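Local coordinates for Tp0751 (Treponema pallidum, PDB 5JK2), which probably acts as a surface adhesin of the syphilis spirochaete, mediating attachment to extracellular matrix components and interactions with host cells through a non-canonical lipocalin-fold domain, at residues I79-A84 with E88-D93; L70-E75 with V102-R107; I114-E119 with S145-Q150. The protein carries 1 engineered substitution. All coordinates share one frame; numbering follows the deposited sequence.

Contact 1 (I79-A84 with E88-D93); sequences ITFSRA and EIFLVD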
# COMPACT_ATOMS: atom_id res chain seq x y z
N ILE A 79 -0.35 -8.08 -1.39
CA ILE A 79 -0.44 -6.82 -2.10
C ILE A 79 -0.34 -7.11 -3.59
O ILE A 79 0.70 -7.56 -4.07
CB ILE A 79 0.65 -5.83 -1.67
CG1 ILE A 79 0.49 -5.47 -0.19
CG2 ILE A 79 0.59 -4.57 -2.53
CD1 ILE A 79 1.65 -4.71 0.41
N THR A 80 -1.43 -6.85 -4.30
CA THR A 80 -1.50 -7.14 -5.72
C THR A 80 -1.13 -5.89 -6.51
O THR A 80 -1.67 -4.81 -6.28
CB THR A 80 -2.91 -7.62 -6.13
OG1 THR A 80 -3.76 -6.49 -6.36
CG2 THR A 80 -3.52 -8.51 -5.06
N PHE A 81 -0.20 -6.07 -7.45
CA PHE A 81 0.28 -4.99 -8.30
C PHE A 81 -0.23 -5.18 -9.72
O PHE A 81 0.05 -6.20 -10.34
CB PHE A 81 1.80 -4.95 -8.31
CG PHE A 81 2.41 -4.78 -6.95
CD1 PHE A 81 2.49 -5.85 -6.07
CD2 PHE A 81 2.93 -3.56 -6.57
CE1 PHE A 81 3.06 -5.69 -4.83
CE2 PHE A 81 3.51 -3.40 -5.33
CZ PHE A 81 3.57 -4.46 -4.45
N SER A 82 -0.95 -4.18 -10.23
CA SER A 82 -1.58 -4.29 -11.54
C SER A 82 -1.37 -3.06 -12.42
O SER A 82 -1.44 -1.92 -11.95
CB SER A 82 -3.09 -4.53 -11.40
OG SER A 82 -3.35 -5.73 -10.69
N ARG A 83 -1.12 -3.31 -13.70
CA ARG A 83 -1.12 -2.28 -14.72
C ARG A 83 -1.36 -2.93 -16.08
O ARG A 83 -0.41 -3.26 -16.79
CB ARG A 83 0.20 -1.50 -14.74
CG ARG A 83 0.17 -0.28 -15.66
CD ARG A 83 1.52 -0.01 -16.32
NE ARG A 83 1.40 0.91 -17.45
CZ ARG A 83 1.45 2.24 -17.37
NH1 ARG A 83 1.61 2.84 -16.20
NH2 ARG A 83 1.33 2.97 -18.47
N ALA A 84 -2.63 -3.13 -16.41
CA ALA A 84 -3.04 -3.80 -17.65
C ALA A 84 -2.49 -5.23 -17.71
O ALA A 84 -2.88 -6.08 -16.90
CB ALA A 84 -2.58 -2.98 -18.86
N GLU A 88 0.41 -9.09 -10.60
CA GLU A 88 1.29 -9.88 -9.75
C GLU A 88 0.99 -9.62 -8.28
O GLU A 88 0.45 -8.58 -7.92
CB GLU A 88 2.75 -9.55 -10.05
CG GLU A 88 3.11 -8.09 -9.87
CD GLU A 88 4.37 -7.68 -10.61
OE1 GLU A 88 4.58 -8.17 -11.74
OE2 GLU A 88 5.14 -6.87 -10.06
N ILE A 89 1.35 -10.58 -7.43
CA ILE A 89 1.07 -10.51 -6.00
C ILE A 89 2.34 -10.74 -5.19
O ILE A 89 3.19 -11.54 -5.57
CB ILE A 89 0.03 -11.55 -5.57
CG1 ILE A 89 -1.22 -11.46 -6.46
CG2 ILE A 89 -0.32 -11.37 -4.10
CD1 ILE A 89 -2.27 -12.52 -6.19
N PHE A 90 2.44 -10.03 -4.07
CA PHE A 90 3.55 -10.22 -3.14
C PHE A 90 3.01 -10.41 -1.73
O PHE A 90 2.33 -9.55 -1.19
CB PHE A 90 4.51 -9.03 -3.18
CG PHE A 90 5.33 -8.94 -4.43
CD1 PHE A 90 4.75 -8.61 -5.64
CD2 PHE A 90 6.69 -9.17 -4.39
CE1 PHE A 90 5.51 -8.53 -6.79
CE2 PHE A 90 7.45 -9.09 -5.53
CZ PHE A 90 6.86 -8.77 -6.73
N LEU A 91 3.33 -11.56 -1.14
CA LEU A 91 2.91 -11.87 0.22
C LEU A 91 3.69 -11.02 1.21
O LEU A 91 4.91 -10.88 1.08
CB LEU A 91 3.10 -13.35 0.52
CG LEU A 91 2.52 -14.35 -0.47
CD1 LEU A 91 3.55 -15.40 -0.82
CD2 LEU A 91 1.27 -14.99 0.09
N VAL A 92 3.00 -10.48 2.20
CA VAL A 92 3.64 -9.63 3.20
C VAL A 92 4.39 -10.47 4.23
O VAL A 92 3.78 -11.18 5.03
CB VAL A 92 2.62 -8.75 3.93
CG1 VAL A 92 3.33 -7.79 4.88
CG2 VAL A 92 1.77 -7.97 2.94
N ASP A 93 5.71 -10.38 4.20
CA ASP A 93 6.55 -11.09 5.16
C ASP A 93 6.64 -10.29 6.46
O ASP A 93 6.82 -10.86 7.54
CB ASP A 93 7.94 -11.34 4.58
CG ASP A 93 7.98 -12.56 3.67
OD1 ASP A 93 7.39 -13.59 4.04
OD2 ASP A 93 8.62 -12.48 2.60
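F81 and F90 pack against each other across two antiparallel strands, F81 CE1 lying 3.5 Å from F90 CD1. The ring planes stand at 80°, with centroids 5.2 Å apart, in an oblique pairing. Both rings have CG anti to the carbonyl carbon (chi1 -58° in F81), which sets each ring beside its own backbone N, on the face turned into the barrel. E88 shares that face: its CG sits between its own N and carbonyl carbon, 3.7 Å from F81 CB and at the edge of the F90 ring. Beyond CG the chain runs extended, and OE2 forms a salt bridge with R116. Farther along, I79 CD1 reaches V92 CG2. On the opposite face T80 and I89 lie side by side, CG2 of T80 at 4.0 Å from CG1 of I89. Two pairs of backbone bonds fix this register. F81 N to E88 O is short and straight, at 2.6 Å and 165°, whereas E88 N to F81 O is more bent. I79 and F90 exchange the other two. This is a beta hairpin of strands 78-83 and 86-98, two neighbouring strands of the lipocalin-like barrel.

Contact 2 (L70-E75 with V102-R107); sequences LFFDRE and VSFLTR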
# COMPACT_ATOMS: atom_id res chain seq x y z
N LEU A 70 -2.86 -0.63 -6.83
CA LEU A 70 -2.49 -1.39 -5.65
C LEU A 70 -3.73 -1.83 -4.90
O LEU A 70 -4.59 -1.01 -4.58
CB LEU A 70 -1.59 -0.58 -4.72
CG LEU A 70 -0.19 -0.22 -5.21
CD1 LEU A 70 0.50 0.68 -4.19
CD2 LEU A 70 0.64 -1.46 -5.47
N PHE A 71 -3.83 -3.13 -4.63
CA PHE A 71 -4.86 -3.65 -3.75
C PHE A 71 -4.19 -4.35 -2.58
O PHE A 71 -3.45 -5.32 -2.76
CB PHE A 71 -5.80 -4.61 -4.49
CG PHE A 71 -7.02 -4.99 -3.71
CD1 PHE A 71 -6.94 -5.90 -2.67
CD2 PHE A 71 -8.25 -4.41 -3.99
CE1 PHE A 71 -8.06 -6.24 -1.95
CE2 PHE A 71 -9.37 -4.75 -3.26
CZ PHE A 71 -9.27 -5.67 -2.24
N PHE A 72 -4.45 -3.85 -1.38
CA PHE A 72 -3.91 -4.44 -0.16
C PHE A 72 -4.91 -5.44 0.40
O PHE A 72 -5.92 -5.06 0.98
CB PHE A 72 -3.59 -3.36 0.87
CG PHE A 72 -2.61 -2.32 0.38
CD1 PHE A 72 -3.02 -1.31 -0.47
CD2 PHE A 72 -1.28 -2.37 0.77
CE1 PHE A 72 -2.13 -0.36 -0.92
CE2 PHE A 72 -0.39 -1.42 0.32
CZ PHE A 72 -0.81 -0.41 -0.52
N ASP A 73 -4.64 -6.73 0.20
CA ASP A 73 -5.54 -7.79 0.65
C ASP A 73 -5.29 -8.11 2.12
O ASP A 73 -4.39 -8.89 2.45
CB ASP A 73 -5.37 -9.04 -0.22
CG ASP A 73 -6.48 -10.05 -0.01
OD1 ASP A 73 -6.82 -10.35 1.16
OD2 ASP A 73 -7.04 -10.53 -1.02
N ARG A 74 -6.10 -7.52 2.99
CA ARG A 74 -5.92 -7.64 4.43
C ARG A 74 -6.07 -9.07 4.93
O ARG A 74 -5.33 -9.51 5.81
CB ARG A 74 -6.92 -6.74 5.16
CG ARG A 74 -6.82 -6.81 6.67
CD ARG A 74 -7.68 -5.75 7.33
NE ARG A 74 -7.12 -5.32 8.61
CZ ARG A 74 -6.03 -4.57 8.73
NH1 ARG A 74 -5.37 -4.17 7.64
NH2 ARG A 74 -5.58 -4.22 9.92
N GLU A 75 -7.04 -9.78 4.37
CA GLU A 75 -7.34 -11.14 4.80
C GLU A 75 -6.16 -12.08 4.59
O GLU A 75 -5.79 -12.83 5.49
CB GLU A 75 -8.56 -11.66 4.05
CG GLU A 75 -9.89 -11.27 4.69
CD GLU A 75 -10.15 -11.98 6.01
OE1 GLU A 75 -11.15 -11.65 6.68
OE2 GLU A 75 -9.36 -12.88 6.38
N VAL A 102 3.55 3.25 6.75
CA VAL A 102 3.59 1.79 6.81
C VAL A 102 4.70 1.30 5.90
O VAL A 102 4.74 1.64 4.71
CB VAL A 102 2.25 1.16 6.38
CG1 VAL A 102 2.26 -0.34 6.65
CG2 VAL A 102 1.09 1.82 7.10
N SER A 103 5.60 0.49 6.45
CA SER A 103 6.73 -0.03 5.69
C SER A 103 6.61 -1.54 5.52
O SER A 103 6.69 -2.29 6.49
CB SER A 103 8.05 0.32 6.38
OG SER A 103 8.35 1.70 6.22
N PHE A 104 6.43 -1.97 4.27
CA PHE A 104 6.21 -3.37 3.96
C PHE A 104 7.46 -4.09 3.48
O PHE A 104 8.31 -3.49 2.81
CB PHE A 104 5.14 -3.51 2.89
CG PHE A 104 3.76 -3.14 3.35
CD1 PHE A 104 2.94 -4.10 3.91
CD2 PHE A 104 3.29 -1.85 3.20
CE1 PHE A 104 1.67 -3.77 4.34
CE2 PHE A 104 2.02 -1.52 3.63
CZ PHE A 104 1.21 -2.48 4.19
N LEU A 105 7.56 -5.37 3.81
CA LEU A 105 8.52 -6.27 3.18
C LEU A 105 7.71 -7.41 2.58
O LEU A 105 7.22 -8.28 3.30
CB LEU A 105 9.55 -6.80 4.18
CG LEU A 105 10.75 -7.61 3.64
CD1 LEU A 105 10.37 -9.04 3.30
CD2 LEU A 105 11.39 -6.93 2.44
N THR A 106 7.57 -7.39 1.26
CA THR A 106 6.72 -8.34 0.56
C THR A 106 7.55 -9.28 -0.30
O THR A 106 8.71 -9.00 -0.58
CB THR A 106 5.70 -7.61 -0.32
OG1 THR A 106 6.34 -7.14 -1.52
CG2 THR A 106 5.09 -6.43 0.41
N ARG A 107 6.95 -10.39 -0.72
CA ARG A 107 7.67 -11.43 -1.45
C ARG A 107 6.81 -12.05 -2.54
O ARG A 107 5.68 -12.47 -2.29
CB ARG A 107 8.16 -12.50 -0.48
CG ARG A 107 8.61 -13.80 -1.12
CD ARG A 107 9.14 -14.76 -0.07
NE ARG A 107 8.32 -14.77 1.13
CZ ARG A 107 7.19 -15.46 1.28
NH1 ARG A 107 6.51 -15.39 2.42
NH2 ARG A 107 6.73 -16.22 0.29
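This is a purely apolar contact across the interior of the barrel, made by two phenylalanines, F72 and F104, on strands that are not neighbours in the sheet. Strand 69-73 and strand 101-108 are separated in the sheet order by strands 78-83 and 86-98, and the backbones stay well apart: the CA atoms of F72 and F104 are 11.0 Å from each other. The side chains bridge that gap. In each residue the bond from CA to CB points toward the other segment, which carries both rings inward from their respective walls; CG, anti to the carbonyl carbon in both, sets each ring beside its own backbone N. They meet through one corner each, CE2 of F72 lying 4.1 Å from CE2 of F104. The rings meet obliquely, their planes inclined by 40° and their centroids 5.9 Å apart. Only 64 Å² is buried between the segments, divided equally between the two phenylalanines.

Other walls of the barrel complete the surroundings. I79 of strand 78-83 touches both F72 and F104; the W54 ring meets that of F72 roughly at right angles, while L118 and V120 pack on F104. Both phenylalanines are buried, and together with these neighbours they form part of the apolar filling of the eight-stranded antiparallel barrel, whose family belongs to the calycin clan. Since carbon atoms alone meet here, with no polar group of either segment taking part, the attraction probably comes mainly from dispersion and the exclusion of water. The single approach of CE2 to CE2 would do little to fix the tilt between the rings, which the surrounding side chains probably set.

Contact 3 (I114-E119 with S145-Q150); sequences IRRRLE and SMWDGQ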
# COMPACT_ATOMS: atom_id res chain seq x y z
N ILE A 114 12.61 -13.09 -5.45
CA ILE A 114 12.17 -11.75 -5.80
C ILE A 114 11.21 -11.21 -4.75
O ILE A 114 10.17 -11.81 -4.48
CB ILE A 114 11.50 -11.75 -7.19
CG1 ILE A 114 12.52 -12.17 -8.26
CG2 ILE A 114 10.92 -10.37 -7.50
CD1 ILE A 114 11.90 -12.66 -9.53
N ARG A 115 11.57 -10.06 -4.20
CA ARG A 115 10.82 -9.44 -3.12
C ARG A 115 10.65 -7.96 -3.45
O ARG A 115 11.15 -7.50 -4.47
CB ARG A 115 11.54 -9.64 -1.79
CG ARG A 115 11.85 -11.11 -1.51
CD ARG A 115 11.88 -11.43 -0.03
NE ARG A 115 12.93 -10.70 0.68
CZ ARG A 115 13.21 -10.85 1.97
NH1 ARG A 115 14.18 -10.15 2.52
NH2 ARG A 115 12.51 -11.71 2.70
N ARG A 116 9.93 -7.23 -2.60
CA ARG A 116 9.66 -5.82 -2.87
C ARG A 116 9.40 -5.04 -1.59
O ARG A 116 8.53 -5.39 -0.80
CB ARG A 116 8.46 -5.70 -3.82
CG ARG A 116 8.15 -4.28 -4.26
CD ARG A 116 7.14 -4.27 -5.39
NE ARG A 116 7.72 -4.74 -6.65
CZ ARG A 116 7.02 -5.07 -7.72
NH1 ARG A 116 5.70 -5.00 -7.71
NH2 ARG A 116 7.64 -5.49 -8.81
N ARG A 117 10.16 -3.96 -1.40
CA ARG A 117 9.99 -3.08 -0.25
C ARG A 117 9.09 -1.90 -0.61
O ARG A 117 9.21 -1.32 -1.69
CB ARG A 117 11.34 -2.56 0.24
CG ARG A 117 12.23 -3.65 0.79
CD ARG A 117 13.46 -3.09 1.48
NE ARG A 117 14.04 -4.07 2.40
CZ ARG A 117 14.75 -5.13 2.01
NH1 ARG A 117 15.24 -5.96 2.92
NH2 ARG A 117 14.97 -5.36 0.73
N LEU A 118 8.20 -1.56 0.31
CA LEU A 118 7.23 -0.50 0.09
C LEU A 118 7.30 0.54 1.19
O LEU A 118 7.57 0.22 2.35
CB LEU A 118 5.81 -1.09 0.01
CG LEU A 118 5.01 -0.79 -1.26
CD1 LEU A 118 5.68 -1.41 -2.47
CD2 LEU A 118 3.58 -1.29 -1.12
N GLU A 119 7.05 1.80 0.82
CA GLU A 119 7.04 2.90 1.77
C GLU A 119 5.77 3.71 1.60
O GLU A 119 5.77 4.78 0.99
CB GLU A 119 8.27 3.79 1.58
CG GLU A 119 9.59 3.07 1.82
CD GLU A 119 9.80 2.69 3.27
OE1 GLU A 119 9.08 3.21 4.15
OE2 GLU A 119 10.70 1.86 3.54
N SER A 145 10.53 3.49 -9.41
CA SER A 145 9.67 2.39 -9.82
C SER A 145 8.46 2.90 -10.58
O SER A 145 8.11 4.07 -10.50
CB SER A 145 9.22 1.58 -8.60
OG SER A 145 8.32 0.55 -8.97
N MET A 146 7.81 2.00 -11.33
CA MET A 146 6.58 2.34 -12.03
C MET A 146 5.44 2.51 -11.03
O MET A 146 4.42 3.11 -11.34
CB MET A 146 6.23 1.25 -13.05
CG MET A 146 5.91 -0.10 -12.44
SD MET A 146 5.64 -1.40 -13.67
CE MET A 146 4.36 -0.66 -14.67
N TRP A 147 5.64 1.96 -9.83
CA TRP A 147 4.63 2.00 -8.79
C TRP A 147 4.75 3.25 -7.93
O TRP A 147 3.82 3.62 -7.22
CB TRP A 147 4.73 0.75 -7.92
CG TRP A 147 4.76 -0.52 -8.71
CD1 TRP A 147 5.82 -1.37 -8.86
CD2 TRP A 147 3.69 -1.07 -9.49
NE1 TRP A 147 5.47 -2.42 -9.67
CE2 TRP A 147 4.17 -2.26 -10.07
CE3 TRP A 147 2.38 -0.67 -9.74
CZ2 TRP A 147 3.38 -3.05 -10.89
CZ3 TRP A 147 1.59 -1.46 -10.56
CH2 TRP A 147 2.09 -2.64 -11.12
N ASP A 148 5.91 3.90 -7.98
CA ASP A 148 6.13 5.15 -7.26
C ASP A 148 5.12 6.21 -7.69
O ASP A 148 4.87 6.38 -8.88
CB ASP A 148 7.55 5.68 -7.49
CG ASP A 148 8.58 4.96 -6.65
OD1 ASP A 148 8.30 3.83 -6.19
OD2 ASP A 148 9.68 5.52 -6.45
N GLY A 149 4.55 6.90 -6.72
CA GLY A 149 3.63 7.99 -7.00
C GLY A 149 2.53 8.11 -5.97
O GLY A 149 2.50 7.38 -4.98
N GLN A 150 1.60 9.02 -6.23
CA GLN A 150 0.48 9.25 -5.34
C GLN A 150 -0.67 8.32 -5.71
O GLN A 150 -0.91 8.06 -6.89
CB GLN A 150 0.02 10.71 -5.42
CG GLN A 150 -0.98 11.11 -4.37
CD GLN A 150 -1.62 12.46 -4.65
OE1 GLN A 150 -1.51 13.00 -5.75
NE2 GLN A 150 -2.28 13.01 -3.65
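Strand 115-119 runs along the barrel wall while 145-148 forms a turn leading into strand 149-150, and the two backbones form no ladder, meeting instead through R116 and W147. The R116 side chain leaves the strand with CG anti to the backbone N (chi1 -175°) and bends at chi3, presenting one face of its guanidinium to the pyrrole side of the indole. W147 CD1 lies 3.8 Å above that plane, offset toward its rim, and the two planes are 40° apart. R116 NH1 comes within 3.2 Å of W147 NE1, but both are donors, so this is close packing rather than a bond. NE pairs with E134, and NH1 keeps its bridge to E88; F81 adds a cation-pi contact to R116 and an edge-to-face contact to W147. The R116 side chain points into the calycin-type barrel, where the two carboxylates probably offset its buried positive charge, and the indole from the loop 145-148 packs on it. The turn carrying the indole is an ST turn: S145 OG accepts from W147 N at 3.1 Å with a nearly straight angle of 173°. M146 CG lies over the rim of one indole face, 3.5 Å above its plane.

How the contacts relate
All three contacts belong to one closed antiparallel barrel. Along the chain, contact 1 is nested inside the loop closed by contact 2, and contact 3 follows both. Contacts 1 and 2 have centres about 8 Å apart and meet on two sides: F81 CD2 lies 3.3 Å from L70 CD2, and D93 OD1 forms a 2.6 Å salt bridge with R107 NH1. Contact 1 joins contact 3, about 10 Å away between centres, at R116 NH1, which lies 3.1 Å from E88 OE2 in their salt bridge and 3.3 Å from F81 CD2. Contacts 2 and 3 are linked where their strands 101-108 and 115-122 lie side by side, by T106 OG1 and R116 O at 2.9 Å, a probable hydrogen bond.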